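Local coordinates for protein ADP-ribosylglycohydrolase (Thermus thermophilus, PDB 2YZV) that belongs to the ADP-ribosylglycohydrolase family, has an all-helical fold and holds bound magnesium ions, at residues Glu163-Leu174 against Tyr220-Leu229; Ala231-Met242 against Gly256-Tyr267. All coordinates share one frame; numbering follows the deposited sequence.

Contact 1. Residues Glu163-Leu174 against Tyr220-Leu229; sequences EALEATEVLAWL and YAPGTLAAAL
L225 pushes its isobutyl group into a hole on helix 162-179 formed by A167, V170, L171 and L174, a knob-into-hole fit. Its two methyls divide the work: CD2 reaches V170 CG1 at 3.9 Å, while CD1 turns to L171 and L174, with 4.2 Å between L225 CD1 and L174 CD1. CG anti to the backbone N (chi1 180°) carries the two methyls toward helix 162-179. L174 CD1 also meets L229 CD2 at 3.9 Å, one helical turn further on. Toward the N-terminal ends the helices draw together, and alanine's lone methyl suits the close approach, the A164 and A221 CA atoms being 5.3 Å apart; A221 CB lies 3.8 Å from A164 CA. Beyond it E163 CB rests on P222 CG (3.6 Å), and the bend at chi2 carries the carboxylate to the Y220 hydroxyl. There it takes a hydrogen bond from the phenol, Y220 OH to E163 OE2 at 2.7 Å, on the anti side of the oxygen and with carboxylate and ring planes 84° apart. Y220 holds the N-cap position, and P222 CD lies over the centre of one face of its ring. Outside the two segments, L131 of helix 129-132 touches A167 and L171, and L202 of helix 200-209 touches L225. The segments run roughly parallel, 27° apart, and L225 supplies a knob-into-hole contact within the all-helical ADP-ribosylglycohydrolase fold.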
loop_
_atom_site.group_PDB
_atom_site.type_symbol
_atom_site.label_atom_id
_atom_site.label_comp_id
_atom_site.label_asym_id
_atom_site.label_seq_id
_atom_site.Cartn_x
_atom_site.Cartn_y
_atom_site.Cartn_z
ATOM N N GLU A 163 14.074 7.923 -4.001
ATOM C CA GLU A 163 12.717 8.028 -4.521
ATOM C C GLU A 163 11.721 7.091 -3.857
ATOM O O GLU A 163 10.532 7.395 -3.810
ATOM C CB GLU A 163 12.690 7.827 -6.046
ATOM C CG GLU A 163 13.243 6.500 -6.540
ATOM C CD GLU A 163 14.714 6.577 -6.907
ATOM O OE1 GLU A 163 15.533 6.903 -6.023
ATOM O OE2 GLU A 163 15.051 6.308 -8.084
ATOM N N ALA A 164 12.192 5.954 -3.351
ATOM C CA ALA A 164 11.295 5.021 -2.678
ATOM C C ALA A 164 10.952 5.576 -1.301
ATOM O O ALA A 164 9.805 5.509 -0.861
ATOM C CB ALA A 164 11.944 3.651 -2.548
ATOM N N LEU A 165 11.951 6.127 -0.618
ATOM C CA LEU A 165 11.714 6.705 0.696
ATOM C C LEU A 165 10.743 7.882 0.581
ATOM O O LEU A 165 9.794 7.989 1.353
ATOM C CB LEU A 165 13.038 7.169 1.317
ATOM C CG LEU A 165 14.081 6.059 1.467
ATOM C CD1 LEU A 165 15.280 6.585 2.240
ATOM C CD2 LEU A 165 13.479 4.863 2.194
ATOM N N GLU A 166 10.971 8.755 -0.397
ATOM C CA GLU A 166 10.106 9.918 -0.577
ATOM C C GLU A 166 8.697 9.528 -1.023
ATOM O O GLU A 166 7.719 10.148 -0.609
ATOM C CB GLU A 166 10.721 10.885 -1.590
ATOM C CG GLU A 166 12.068 11.440 -1.159
ATOM C CD GLU A 166 12.680 12.350 -2.201
ATOM O OE1 GLU A 166 12.374 12.166 -3.395
ATOM O OE2 GLU A 166 13.475 13.237 -1.825
ATOM N N ALA A 167 8.589 8.513 -1.874
ATOM C CA ALA A 167 7.275 8.073 -2.339
ATOM C C ALA A 167 6.472 7.556 -1.149
ATOM O O ALA A 167 5.254 7.728 -1.086
ATOM C CB ALA A 167 7.424 6.976 -3.387
ATOM N N THR A 168 7.163 6.924 -0.205
ATOM C CA THR A 168 6.509 6.394 0.982
ATOM C C THR A 168 5.991 7.547 1.838
ATOM O O THR A 168 4.889 7.479 2.387
ATOM C CB THR A 168 7.476 5.515 1.804
ATOM O OG1 THR A 168 7.961 4.450 0.974
ATOM C CG2 THR A 168 6.758 4.917 3.017
ATOM N N GLU A 169 6.781 8.611 1.944
ATOM C CA GLU A 169 6.367 9.772 2.724
ATOM C C GLU A 169 5.136 10.415 2.091
ATOM O O GLU A 169 4.212 10.834 2.796
ATOM C CB GLU A 169 7.507 10.789 2.814
ATOM C CG GLU A 169 8.749 10.241 3.499
ATOM C CD GLU A 169 9.886 11.242 3.536
ATOM O OE1 GLU A 169 10.064 11.971 2.537
ATOM O OE2 GLU A 169 10.606 11.292 4.554
ATOM N N VAL A 170 5.122 10.487 0.764
ATOM C CA VAL A 170 3.990 11.067 0.050
ATOM C C VAL A 170 2.740 10.217 0.287
ATOM O O VAL A 170 1.663 10.754 0.538
ATOM C CB VAL A 170 4.276 11.192 -1.475
ATOM C CG1 VAL A 170 3.019 11.640 -2.210
ATOM C CG2 VAL A 170 5.395 12.210 -1.711
ATOM N N LEU A 171 2.873 8.891 0.234
ATOM C CA LEU A 171 1.711 8.039 0.469
ATOM C C LEU A 171 1.246 8.153 1.923
ATOM O O LEU A 171 0.052 8.106 2.199
ATOM C CB LEU A 171 2.018 6.575 0.120
ATOM C CG LEU A 171 0.828 5.609 0.228
ATOM C CD1 LEU A 171 -0.286 6.041 -0.717
ATOM C CD2 LEU A 171 1.281 4.197 -0.119
ATOM N N ALA A 172 2.183 8.311 2.851
ATOM C CA ALA A 172 1.812 8.447 4.255
ATOM C C ALA A 172 0.950 9.699 4.406
ATOM O O ALA A 172 -0.073 9.680 5.092
ATOM C CB ALA A 172 3.062 8.548 5.126
ATOM N N TRP A 173 1.360 10.781 3.751
ATOM C CA TRP A 173 0.611 12.033 3.812
ATOM C C TRP A 173 -0.776 11.832 3.201
ATOM O O TRP A 173 -1.784 12.234 3.780
ATOM C CB TRP A 173 1.349 13.134 3.046
ATOM C CG TRP A 173 0.627 14.450 3.071
ATOM C CD1 TRP A 173 0.662 15.382 4.071
ATOM C CD2 TRP A 173 -0.278 14.957 2.081
ATOM N NE1 TRP A 173 -0.166 16.437 3.765
ATOM C CE2 TRP A 173 -0.755 16.203 2.551
ATOM C CE3 TRP A 173 -0.734 14.481 0.843
ATOM C CZ2 TRP A 173 -1.665 16.979 1.827
ATOM C CZ3 TRP A 173 -1.642 15.254 0.121
ATOM C CH2 TRP A 173 -2.096 16.492 0.620
ATOM N N LEU A 174 -0.817 11.202 2.029
ATOM C CA LEU A 174 -2.077 10.944 1.344
ATOM C C LEU A 174 -3.048 10.152 2.210
ATOM O O LEU A 174 -4.230 10.493 2.306
ATOM C CB LEU A 174 -1.830 10.173 0.042
ATOM C CG LEU A 174 -1.252 10.982 -1.119
ATOM C CD1 LEU A 174 -0.736 10.034 -2.194
ATOM C CD2 LEU A 174 -2.321 11.910 -1.686
ATOM N N TYR A 220 8.546 0.311 -10.128
ATOM C CA TYR A 220 9.344 1.430 -9.625
ATOM C C TYR A 220 8.432 2.268 -8.723
ATOM O O TYR A 220 7.360 2.674 -9.147
ATOM C CB TYR A 220 9.840 2.239 -10.831
ATOM C CG TYR A 220 10.704 3.442 -10.540
ATOM C CD1 TYR A 220 11.848 3.337 -9.750
ATOM C CD2 TYR A 220 10.413 4.676 -11.118
ATOM C CE1 TYR A 220 12.687 4.431 -9.547
ATOM C CE2 TYR A 220 11.242 5.777 -10.924
ATOM C CZ TYR A 220 12.377 5.647 -10.138
ATOM O OH TYR A 220 13.197 6.732 -9.948
ATOM N N ALA A 221 8.863 2.526 -7.486
ATOM C CA ALA A 221 8.042 3.273 -6.525
ATOM C C ALA A 221 7.324 4.518 -7.047
ATOM O O ALA A 221 6.112 4.643 -6.885
ATOM C CB ALA A 221 8.870 3.627 -5.282
ATOM N N PRO A 222 8.054 5.464 -7.660
ATOM C CA PRO A 222 7.360 6.656 -8.160
ATOM C C PRO A 222 6.284 6.300 -9.185
ATOM O O PRO A 222 5.203 6.894 -9.197
ATOM C CB PRO A 222 8.489 7.479 -8.776
ATOM C CG PRO A 222 9.675 7.102 -7.935
ATOM C CD PRO A 222 9.514 5.606 -7.799
ATOM N N GLY A 223 6.588 5.329 -10.045
ATOM C CA GLY A 223 5.637 4.916 -11.064
ATOM C C GLY A 223 4.426 4.209 -10.486
ATOM O O GLY A 223 3.308 4.352 -10.994
ATOM N N THR A 224 4.638 3.436 -9.426
ATOM C CA THR A 224 3.538 2.721 -8.790
ATOM C C THR A 224 2.605 3.738 -8.149
ATOM O O THR A 224 1.382 3.643 -8.268
ATOM C CB THR A 224 4.055 1.761 -7.710
ATOM O OG1 THR A 224 4.992 0.850 -8.302
ATOM C CG2 THR A 224 2.904 0.978 -7.092
ATOM N N LEU A 225 3.194 4.714 -7.467
ATOM C CA LEU A 225 2.408 5.759 -6.831
ATOM C C LEU A 225 1.609 6.509 -7.894
ATOM O O LEU A 225 0.414 6.757 -7.725
ATOM C CB LEU A 225 3.329 6.731 -6.084
ATOM C CG LEU A 225 2.639 7.896 -5.368
ATOM C CD1 LEU A 225 1.648 7.369 -4.340
ATOM C CD2 LEU A 225 3.698 8.763 -4.696
ATOM N N ALA A 226 2.265 6.851 -8.998
ATOM C CA ALA A 226 1.603 7.584 -10.078
ATOM C C ALA A 226 0.441 6.804 -10.687
ATOM O O ALA A 226 -0.583 7.386 -11.050
ATOM C CB ALA A 226 2.618 7.940 -11.163
ATOM N N ALA A 227 0.598 5.487 -10.805
ATOM C CA ALA A 227 -0.455 4.651 -11.376
ATOM C C ALA A 227 -1.658 4.601 -10.444
ATOM O O ALA A 227 -2.809 4.625 -10.891
ATOM C CB ALA A 227 0.074 3.237 -11.630
ATOM N N ALA A 228 -1.393 4.525 -9.144
ATOM C CA ALA A 228 -2.466 4.479 -8.162
ATOM C C ALA A 228 -3.198 5.817 -8.146
ATOM O O ALA A 228 -4.425 5.861 -8.071
ATOM C CB ALA A 228 -1.899 4.170 -6.777
ATOM N N LEU A 229 -2.443 6.909 -8.228
ATOM C CA LEU A 229 -3.046 8.237 -8.228
ATOM C C LEU A 229 -3.896 8.448 -9.481
ATOM O O LEU A 229 -4.944 9.084 -9.425
ATOM C CB LEU A 229 -1.964 9.317 -8.128
ATOM C CG LEU A 229 -1.324 9.464 -6.745
ATOM C CD1 LEU A 229 -0.163 10.445 -6.815
ATOM C CD2 LEU A 229 -2.371 9.950 -5.743
#

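Contact 2. Residues Ala231-Met242 against Gly256-Tyr267; sequences AFARGRDFEEGM and GAVYGQLAGAYY
F232 and Y266 meet edge-to-face, the F232 edge directed at the Y266 ring with centroids 5.0 Å apart and planes at 86°. One face of F232 is covered by L262, whose CG stands 4.1 Å from the ring centroid, almost on the ring normal, as a CH-pi contact. CG of Y259 lies anti to its backbone N (chi1 167°), which sends the ring across to G241 and M242. G241 C and A263 CB lie over opposite faces of this ring, and glycine suits position 241, since its CA lies only 3.1 Å from Y259 OH. That hydroxyl donates to F238 O at 2.9 Å, an oxygen that also accepts from M242 N. The Y259 edge points at the face of F238, with planes at 56°, while M242 CE touches Y259 CD2 at 3.6 Å. F238 itself fits among G260, A263, G264 and Y267, where glycines let the ring edge approach the backbone. Y267 lays a face against F238 N and D237 CA, and water 1 lies between Y267 OH and Y259 OH, donating to the latter. D237 is the N-cap of helix 238-246, its OD1 accepting from E240 N, and R236 grips E240 side-on. Helix 252-267 runs antiparallel to helix 238-246, with helix 184-189 beside F232 and Y266 and helix 162-179 touching V258, Q261 and A265.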
loop_
_atom_site.group_PDB
_atom_site.type_symbol
_atom_site.label_atom_id
_atom_site.label_comp_id
_atom_site.label_asym_id
_atom_site.label_seq_id
_atom_site.Cartn_x
_atom_site.Cartn_y
_atom_site.Cartn_z
ATOM N N ALA A 231 -5.494 6.086 -11.220
ATOM C CA ALA A 231 -6.706 5.291 -11.058
ATOM C C ALA A 231 -7.663 5.963 -10.086
ATOM O O ALA A 231 -8.881 5.925 -10.264
ATOM C CB ALA A 231 -6.349 3.887 -10.565
ATOM N N PHE A 232 -7.103 6.582 -9.051
ATOM C CA PHE A 232 -7.912 7.271 -8.055
ATOM C C PHE A 232 -8.559 8.505 -8.686
ATOM O O PHE A 232 -9.736 8.785 -8.461
ATOM C CB PHE A 232 -7.033 7.663 -6.857
ATOM C CG PHE A 232 -7.774 8.373 -5.754
ATOM C CD1 PHE A 232 -8.884 7.790 -5.148
ATOM C CD2 PHE A 232 -7.336 9.612 -5.298
ATOM C CE1 PHE A 232 -9.548 8.434 -4.098
ATOM C CE2 PHE A 232 -7.990 10.266 -4.251
ATOM C CZ PHE A 232 -9.100 9.674 -3.649
ATOM N N ALA A 233 -7.792 9.225 -9.494
ATOM C CA ALA A 233 -8.304 10.428 -10.146
ATOM C C ALA A 233 -9.416 10.133 -11.151
ATOM O O ALA A 233 -10.411 10.860 -11.219
ATOM C CB ALA A 233 -7.165 11.161 -10.839
ATOM N N ARG A 234 -9.259 9.064 -11.927
ATOM C CA ARG A 234 -10.250 8.733 -12.944
ATOM C C ARG A 234 -11.429 7.891 -12.467
ATOM O O ARG A 234 -12.515 7.967 -13.042
ATOM C CB ARG A 234 -9.574 8.038 -14.129
ATOM C CG ARG A 234 -8.436 8.836 -14.753
ATOM C CD ARG A 234 -8.853 10.263 -15.092
ATOM N NE ARG A 234 -7.728 11.020 -15.631
ATOM C CZ ARG A 234 -7.617 12.343 -15.563
ATOM N NH1 ARG A 234 -8.569 13.061 -14.983
ATOM N NH2 ARG A 234 -6.538 12.941 -16.053
ATOM N N GLY A 235 -11.224 7.084 -11.432
ATOM C CA GLY A 235 -12.307 6.262 -10.923
ATOM C C GLY A 235 -13.312 7.109 -10.166
ATOM O O GLY A 235 -12.930 7.957 -9.363
ATOM N N ARG A 236 -14.599 6.888 -10.424
ATOM C CA ARG A 236 -15.653 7.645 -9.754
ATOM C C ARG A 236 -16.066 7.010 -8.428
ATOM O O ARG A 236 -16.730 7.640 -7.603
ATOM C CB ARG A 236 -16.856 7.786 -10.688
ATOM C CG ARG A 236 -16.575 8.695 -11.876
ATOM C CD ARG A 236 -17.652 8.579 -12.937
ATOM N NE ARG A 236 -17.611 7.281 -13.604
ATOM C CZ ARG A 236 -18.496 6.874 -14.508
ATOM N NH1 ARG A 236 -19.501 7.664 -14.858
ATOM N NH2 ARG A 236 -18.374 5.676 -15.064
ATOM N N ASP A 237 -15.670 5.757 -8.234
ATOM C CA ASP A 237 -15.945 5.034 -7.002
ATOM C C ASP A 237 -14.831 4.013 -6.804
ATOM O O ASP A 237 -13.971 3.857 -7.671
ATOM C CB ASP A 237 -17.320 4.346 -7.044
ATOM C CG ASP A 237 -17.522 3.500 -8.281
ATOM O OD1 ASP A 237 -16.664 2.645 -8.578
ATOM O OD2 ASP A 237 -18.556 3.682 -8.958
ATOM N N PHE A 238 -14.835 3.329 -5.666
ATOM C CA PHE A 238 -13.792 2.351 -5.377
ATOM C C PHE A 238 -13.641 1.302 -6.476
ATOM O O PHE A 238 -12.540 1.060 -6.983
ATOM C CB PHE A 238 -14.079 1.643 -4.054
ATOM C CG PHE A 238 -12.955 0.764 -3.585
ATOM C CD1 PHE A 238 -11.995 1.253 -2.705
ATOM C CD2 PHE A 238 -12.845 -0.549 -4.039
ATOM C CE1 PHE A 238 -10.940 0.454 -2.280
ATOM C CE2 PHE A 238 -11.795 -1.360 -3.622
ATOM C CZ PHE A 238 -10.838 -0.858 -2.739
ATOM N N GLU A 239 -14.753 0.676 -6.838
ATOM C CA GLU A 239 -14.752 -0.366 -7.857
ATOM C C GLU A 239 -14.180 0.077 -9.200
ATOM O O GLU A 239 -13.302 -0.583 -9.758
ATOM C CB GLU A 239 -16.175 -0.900 -8.054
ATOM C CG GLU A 239 -16.266 -2.088 -8.997
ATOM C CD GLU A 239 -17.663 -2.676 -9.055
ATOM O OE1 GLU A 239 -17.838 -3.733 -9.693
ATOM O OE2 GLU A 239 -18.586 -2.078 -8.464
ATOM N N GLU A 240 -14.670 1.196 -9.723
ATOM C CA GLU A 240 -14.189 1.672 -11.016
ATOM C C GLU A 240 -12.694 1.975 -11.010
ATOM O O GLU A 240 -11.976 1.611 -11.947
ATOM C CB GLU A 240 -14.970 2.912 -11.460
ATOM C CG GLU A 240 -14.543 3.417 -12.826
ATOM C CD GLU A 240 -15.445 4.507 -13.365
ATOM O OE1 GLU A 240 -15.670 5.506 -12.654
ATOM O OE2 GLU A 240 -15.925 4.361 -14.510
ATOM N N GLY A 241 -12.230 2.640 -9.957
ATOM C CA GLY A 241 -10.818 2.965 -9.858
ATOM C C GLY A 241 -9.974 1.710 -9.715
ATOM O O GLY A 241 -8.893 1.615 -10.292
ATOM N N MET A 242 -10.465 0.741 -8.950
ATOM C CA MET A 242 -9.724 -0.503 -8.761
ATOM C C MET A 242 -9.559 -1.249 -10.081
ATOM O O MET A 242 -8.483 -1.777 -10.374
ATOM C CB MET A 242 -10.424 -1.405 -7.746
ATOM C CG MET A 242 -9.683 -2.716 -7.484
ATOM S SD MET A 242 -8.004 -2.483 -6.824
ATOM C CE MET A 242 -8.384 -2.065 -5.128
ATOM N N GLY A 256 -2.555 -2.280 -7.432
ATOM C CA GLY A 256 -3.872 -2.480 -6.857
ATOM C C GLY A 256 -3.868 -2.265 -5.350
ATOM O O GLY A 256 -4.798 -1.674 -4.798
ATOM N N ALA A 257 -2.821 -2.733 -4.677
ATOM C CA ALA A 257 -2.729 -2.580 -3.225
ATOM C C ALA A 257 -2.560 -1.124 -2.807
ATOM O O ALA A 257 -3.122 -0.696 -1.799
ATOM C CB ALA A 257 -1.578 -3.410 -2.680
ATOM N N VAL A 258 -1.784 -0.359 -3.569
ATOM C CA VAL A 258 -1.579 1.050 -3.233
ATOM C C VAL A 258 -2.878 1.812 -3.482
ATOM O O VAL A 258 -3.301 2.611 -2.645
ATOM C CB VAL A 258 -0.416 1.651 -4.050
ATOM C CG1 VAL A 258 -0.285 3.152 -3.783
ATOM C CG2 VAL A 258 0.884 0.948 -3.656
ATOM N N TYR A 259 -3.514 1.558 -4.624
ATOM C CA TYR A 259 -4.785 2.208 -4.928
ATOM C C TYR A 259 -5.796 1.847 -3.842
ATOM O O TYR A 259 -6.553 2.695 -3.369
ATOM C CB TYR A 259 -5.331 1.738 -6.281
ATOM C CG TYR A 259 -6.775 2.143 -6.502
ATOM C CD1 TYR A 259 -7.097 3.394 -7.026
ATOM C CD2 TYR A 259 -7.818 1.307 -6.104
ATOM C CE1 TYR A 259 -8.420 3.803 -7.141
ATOM C CE2 TYR A 259 -9.143 1.705 -6.210
ATOM C CZ TYR A 259 -9.439 2.956 -6.726
ATOM O OH TYR A 259 -10.749 3.377 -6.791
ATOM N N GLY A 260 -5.801 0.574 -3.460
ATOM C CA GLY A 260 -6.729 0.094 -2.450
ATOM C C GLY A 260 -6.634 0.819 -1.122
ATOM O O GLY A 260 -7.652 1.092 -0.483
ATOM N N GLN A 261 -5.412 1.120 -0.699
ATOM C CA GLN A 261 -5.192 1.827 0.556
ATOM C C GLN A 261 -5.754 3.239 0.493
ATOM O O GLN A 261 -6.469 3.671 1.396
ATOM C CB GLN A 261 -3.701 1.911 0.863
ATOM C CG GLN A 261 -3.059 0.583 1.183
ATOM C CD GLN A 261 -1.562 0.700 1.271
ATOM O OE1 GLN A 261 -1.024 1.301 2.205
ATOM N NE2 GLN A 261 -0.874 0.139 0.288
ATOM N N LEU A 262 -5.418 3.957 -0.574
ATOM C CA LEU A 262 -5.874 5.333 -0.732
ATOM C C LEU A 262 -7.370 5.421 -0.950
ATOM O O LEU A 262 -8.053 6.185 -0.269
ATOM C CB LEU A 262 -5.136 6.008 -1.895
ATOM C CG LEU A 262 -5.537 7.448 -2.238
ATOM C CD1 LEU A 262 -5.367 8.355 -1.020
ATOM C CD2 LEU A 262 -4.680 7.941 -3.396
ATOM N N ALA A 263 -7.877 4.641 -1.898
ATOM C CA ALA A 263 -9.306 4.642 -2.198
ATOM C C ALA A 263 -10.111 4.062 -1.034
ATOM O O ALA A 263 -11.252 4.466 -0.802
ATOM C CB ALA A 263 -9.569 3.856 -3.480
ATOM N N GLY A 264 -9.519 3.122 -0.299
ATOM C CA GLY A 264 -10.214 2.538 0.838
ATOM C C GLY A 264 -10.414 3.573 1.931
ATOM O O GLY A 264 -11.477 3.651 2.554
ATOM N N ALA A 265 -9.383 4.375 2.173
ATOM C CA ALA A 265 -9.463 5.421 3.191
ATOM C C ALA A 265 -10.415 6.529 2.746
ATOM O O ALA A 265 -11.121 7.130 3.565
ATOM C CB ALA A 265 -8.078 6.009 3.445
ATOM N N TYR A 266 -10.433 6.796 1.445
ATOM C CA TYR A 266 -11.273 7.847 0.881
ATOM C C TYR A 266 -12.756 7.486 0.796
ATOM O O TYR A 266 -13.615 8.256 1.242
ATOM C CB TYR A 266 -10.768 8.220 -0.516
ATOM C CG TYR A 266 -11.530 9.358 -1.149
ATOM C CD1 TYR A 266 -11.369 10.665 -0.691
ATOM C CD2 TYR A 266 -12.426 9.128 -2.190
ATOM C CE1 TYR A 266 -12.083 11.718 -1.255
ATOM C CE2 TYR A 266 -13.149 10.177 -2.764
ATOM C CZ TYR A 266 -12.969 11.467 -2.287
ATOM O OH TYR A 266 -13.681 12.507 -2.840
ATOM N N TYR A 267 -13.054 6.321 0.223
ATOM C CA TYR A 267 -14.437 5.871 0.049
ATOM C C TYR A 267 -14.998 5.094 1.239
ATOM O O TYR A 267 -16.217 5.059 1.445
ATOM C CB TYR A 267 -14.552 4.999 -1.203
ATOM C CG TYR A 267 -14.239 5.698 -2.507
ATOM C CD1 TYR A 267 -15.067 6.711 -3.001
ATOM C CD2 TYR A 267 -13.140 5.315 -3.274
ATOM C CE1 TYR A 267 -14.809 7.315 -4.230
ATOM C CE2 TYR A 267 -12.873 5.911 -4.502
ATOM C CZ TYR A 267 -13.711 6.907 -4.976
ATOM O OH TYR A 267 -13.461 7.470 -6.205
HETATM O O HOH W 1 -11.314 6.054 -7.503
HETATM O O HOH W 2 -14.628 9.935 -6.830
#

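Both contacts are buried and both draw on helix 221-234, which gives residues 221-229 to contact 1 and its last turn to contact 2. They join directly where L229 CD2 lies 3.9 Å from L262 CD2 and A228 packs on V258, so helices 162-179, 221-234 and 252-267 form one continuous core. Their chemistry differs. Contact 1 is the smaller, an aliphatic seam of alanines and leucines with one polar pair at its partly exposed end. Contact 2 is larger and aromatic: glycines make room for rings, tyrosine hydroxyls meet a backbone oxygen or water, and its exposed margin carries the charged pair R236 and E240.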